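Local coordinates for protein polyporopepsin (Irpex lacteus, PDB 1WKR) that cleaves peptide bonds with broad specificity as a pepsin-like aspartic endopeptidase and clots milk, at residues Gly21-Tyr27 against Lys44-Ser50. Sequence-based numbering, arbitrary orientation.
Sequences GSPATTY and KSYVKTS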
ATOM      1  N   GLY A  21      22.459   8.074   4.302  1.00  6.33           N
ATOM      2  CA  GLY A  21      23.917   8.487   4.445  1.00  7.14           C
ATOM      3  C   GLY A  21      24.052   9.630   5.457  1.00  8.36           C
ATOM      4  O   GLY A  21      23.134  10.194   5.988  1.00  8.84           O
ATOM      5  N   SER A  22      25.323   9.957   5.575  1.00  9.71           N
ATOM      6  CA  SER A  22      25.769  11.146   6.381  1.00 11.01           C
ATOM      7  C   SER A  22      26.975  11.747   5.722  1.00 10.82           C
ATOM      8  O   SER A  22      28.082  11.153   5.779  1.00 11.17           O
ATOM      9  CB  SER A  22      26.133  10.704   7.781  1.00 13.87           C
ATOM     10  OG  SER A  22      26.473  11.815   8.567  1.00 17.27           O
ATOM     11  N   PRO A  23      26.797  12.858   5.076  1.00 11.16           N
ATOM     12  CA  PRO A  23      25.594  13.685   4.981  1.00 11.53           C
ATOM     13  C   PRO A  23      24.520  12.904   4.094  1.00 10.59           C
ATOM     14  O   PRO A  23      24.875  12.129   3.230  1.00 11.32           O
ATOM     15  CB  PRO A  23      26.044  14.937   4.245  1.00 13.22           C
ATOM     16  CG  PRO A  23      27.156  14.520   3.535  1.00 14.44           C
ATOM     17  CD  PRO A  23      27.932  13.506   4.355  1.00 12.35           C
ATOM     18  N   ALA A  24      23.291  13.209   4.404  1.00 10.51           N
ATOM     19  CA  ALA A  24      22.146  12.427   3.788  1.00  9.76           C
ATOM     20  C   ALA A  24      21.827  12.992   2.377  1.00 10.34           C
ATOM     21  O   ALA A  24      21.739  14.185   2.168  1.00 12.71           O
ATOM     22  CB  ALA A  24      20.931  12.530   4.691  1.00 11.31           C
ATOM     23  N   THR A  25      21.640  12.035   1.483  1.00  7.99           N
ATOM     24  CA  THR A  25      21.011  12.339   0.189  1.00  7.70           C
ATOM     25  C   THR A  25      19.543  11.929   0.335  1.00  7.06           C
ATOM     26  O   THR A  25      19.243  10.890   0.900  1.00  7.04           O
ATOM     27  CB  THR A  25      21.709  11.527  -0.934  1.00  7.51           C
ATOM     28  OG1 THR A  25      23.042  12.104  -1.098  1.00  8.91           O
ATOM     29  CG2 THR A  25      21.010  11.675  -2.281  1.00  8.50           C
ATOM     30  N   THR A  26      18.639  12.731  -0.224  1.00  7.35           N
ATOM     31  CA  THR A  26      17.235  12.390  -0.211  1.00  7.83           C
ATOM     32  C   THR A  26      16.803  11.591  -1.397  1.00  6.68           C
ATOM     33  O   THR A  26      17.134  11.899  -2.563  1.00  8.14           O
ATOM     34  CB  THR A  26      16.445  13.689  -0.223  1.00  8.25           C
ATOM     35  OG1 THR A  26      16.710  14.397   1.009  1.00 11.59           O
ATOM     36  CG2 THR A  26      14.905  13.397  -0.177  1.00  9.68           C
ATOM     37  N   TYR A  27      16.025  10.518  -1.146  1.00  5.69           N
ATOM     38  CA  TYR A  27      15.464   9.675  -2.162  1.00  6.28           C
ATOM     39  C   TYR A  27      13.943   9.666  -1.937  1.00  5.83           C
ATOM     40  O   TYR A  27      13.455   9.703  -0.796  1.00  7.05           O
ATOM     41  CB  TYR A  27      15.980   8.239  -2.040  1.00  6.80           C
ATOM     42  CG  TYR A  27      17.501   8.172  -2.181  1.00  5.60           C
ATOM     43  CD1 TYR A  27      18.313   8.448  -1.088  1.00  6.26           C
ATOM     44  CD2 TYR A  27      18.088   7.861  -3.389  1.00  7.22           C
ATOM     45  CE1 TYR A  27      19.693   8.406  -1.180  1.00  7.30           C
ATOM     46  CE2 TYR A  27      19.539   7.808  -3.512  1.00  7.32           C
ATOM     47  CZ  TYR A  27      20.219   8.078  -2.384  1.00  6.33           C
ATOM     48  OH  TYR A  27      21.654   8.005  -2.469  1.00  8.79           O
ATOM     49  N   LYS A  44      17.965   8.185  -8.833  1.00  6.61           N
ATOM     50  CA  LYS A  44      19.264   8.730  -8.327  1.00  7.01           C
ATOM     51  C   LYS A  44      20.199   7.582  -8.024  1.00  6.98           C
ATOM     52  O   LYS A  44      19.869   6.550  -7.417  1.00  8.09           O
ATOM     53  CB  LYS A  44      19.008   9.448  -7.022  1.00  7.51           C
ATOM     54  CG  LYS A  44      18.141  10.689  -7.198  1.00  9.74           C
ATOM     55  CD  LYS A  44      17.797  11.289  -5.772  1.00 11.89           C
ATOM     56  CE  LYS A  44      17.070  12.563  -5.749  0.25 13.60           C
ATOM     57  NZ  LYS A  44      17.513  13.537  -4.861  0.25 11.03           N
ATOM     58  N   SER A  45      21.512   7.759  -8.331  1.00  6.89           N
ATOM     59  CA  SER A  45      22.539   6.819  -7.952  1.00  7.46           C
ATOM     60  C   SER A  45      22.668   6.854  -6.393  1.00  6.79           C
ATOM     61  O   SER A  45      22.518   7.882  -5.776  1.00  7.00           O
ATOM     62  CB  SER A  45      23.872   7.252  -8.549  1.00  7.69           C
ATOM     63  OG  SER A  45      23.779   7.268  -9.960  1.00  9.16           O
ATOM     64  N   TYR A  46      23.061   5.692  -5.897  1.00  6.02           N
ATOM     65  CA  TYR A  46      23.368   5.571  -4.454  1.00  6.29           C
ATOM     66  C   TYR A  46      24.621   6.402  -4.140  1.00  6.24           C
ATOM     67  O   TYR A  46      25.706   6.108  -4.643  1.00  8.63           O
ATOM     68  CB  TYR A  46      23.623   4.130  -4.106  1.00  6.31           C
ATOM     69  CG  TYR A  46      23.938   3.812  -2.665  1.00  5.56           C
ATOM     70  CD1 TYR A  46      23.371   4.523  -1.612  1.00  5.25           C
ATOM     71  CD2 TYR A  46      24.781   2.743  -2.364  1.00  6.20           C
ATOM     72  CE1 TYR A  46      23.659   4.195  -0.292  1.00  6.05           C
ATOM     73  CE2 TYR A  46      25.057   2.415  -1.056  1.00  5.14           C
ATOM     74  CZ  TYR A  46      24.498   3.120  -0.070  1.00  5.41           C
ATOM     75  OH  TYR A  46      24.788   2.702   1.248  1.00  6.78           O
ATOM     76  N   VAL A  47      24.465   7.382  -3.281  1.00  6.20           N
ATOM     77  CA  VAL A  47      25.612   8.242  -2.837  1.00  6.87           C
ATOM     78  C   VAL A  47      26.195   7.606  -1.610  1.00  5.82           C
ATOM     79  O   VAL A  47      25.530   7.539  -0.512  1.00  7.04           O
ATOM     80  CB  VAL A  47      25.123   9.609  -2.581  1.00  6.80           C
ATOM     81  CG1 VAL A  47      26.329  10.475  -2.109  1.00  8.12           C
ATOM     82  CG2 VAL A  47      24.535  10.206  -3.904  1.00  7.69           C
ATOM     83  N   LYS A  48      27.403   7.079  -1.676  1.00  6.50           N
ATOM     84  CA  LYS A  48      28.052   6.338  -0.604  1.00  6.87           C
ATOM     85  C   LYS A  48      28.814   7.291   0.282  1.00  7.78           C
ATOM     86  O   LYS A  48      29.713   8.060  -0.151  1.00  9.58           O
ATOM     87  CB  LYS A  48      29.009   5.309  -1.195  1.00  7.37           C
ATOM     88  CG  LYS A  48      28.187   4.224  -1.911  1.00  8.41           C
ATOM     89  CD  LYS A  48      29.163   3.117  -2.439  1.00  9.38           C
ATOM     90  CE  LYS A  48      28.371   2.009  -3.170  1.00 10.05           C
ATOM     91  NZ  LYS A  48      29.338   0.968  -3.665  1.00 12.54           N
ATOM     92  N   THR A  49      28.493   7.311   1.569  1.00  8.67           N
ATOM     93  CA  THR A  49      29.143   8.130   2.560  1.00  7.86           C
ATOM     94  C   THR A  49      29.724   7.229   3.592  1.00  8.55           C
ATOM     95  O   THR A  49      29.711   6.014   3.524  1.00  9.21           O
ATOM     96  CB  THR A  49      28.133   9.095   3.224  1.00  7.80           C
ATOM     97  OG1 THR A  49      27.145   8.304   3.969  1.00  7.79           O
ATOM     98  CG2 THR A  49      27.410   9.933   2.202  1.00  9.74           C
ATOM     99  N   SER A  50      30.261   7.869   4.698  1.00  8.83           N
ATOM    100  CA  SER A  50      30.961   7.060   5.646  1.00 10.38           C
ATOM    101  C   SER A  50      30.120   6.086   6.461  1.00  9.97           C
ATOM    102  O   SER A  50      30.578   5.112   6.988  1.00 11.24           O
ATOM    103  CB  SER A  50      31.648   7.972   6.718  1.00 10.70           C
ATOM    104  OG  SER A  50      30.682   8.664   7.491  1.00 15.16           O
TER
HETATM  105  O   HOH W   1      29.759  11.110   8.090  1.00 30.85           O
HETATM  106  O   HOH W   2      22.877   7.908   0.016  1.00 10.90           O
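The ring of Tyr27 presents its edge to the 44-50 loop: Ser45 O lies in the ring plane, 3.7 Å from CE2, while the aliphatic CB of Lys44 approaches obliquely. At the edge of a second ring, that of Tyr46, sits the Tyr27 hydroxyl. Turned anti to its own carbonyl carbon (chi1 -60°), the Tyr27 ring reaches across so that OH accepts a nearly straight bond from Val47 N (3.0 Å, 171°) and donates to a water that in turn donates to Val47 O. A phenylalanine here would probably leave Val47 N and this water without their shared partner. The long Lys44 chain runs past the ring at the exposed surface and delivers its ammonium to Thr26 O (NZ at 2.8 Å). Short, branched Val47 fits against both the Thr25 and Tyr27 hydroxyls. Thr49 OG1 accepts from Ser22 N (2.9 Å, 170°), its methyl packing on Pro23 O; Gly21 lets the hydroxyl come close, where a CB would clash. A second water links Ser22 O to Ser50 OG. On the surface of the pepsin-like fold, away from the catalytic aspartates, a loop without regular strand pairing is thus held by hydroxyls, an ammonium and waters that satisfy main-chain N-H and C=O groups.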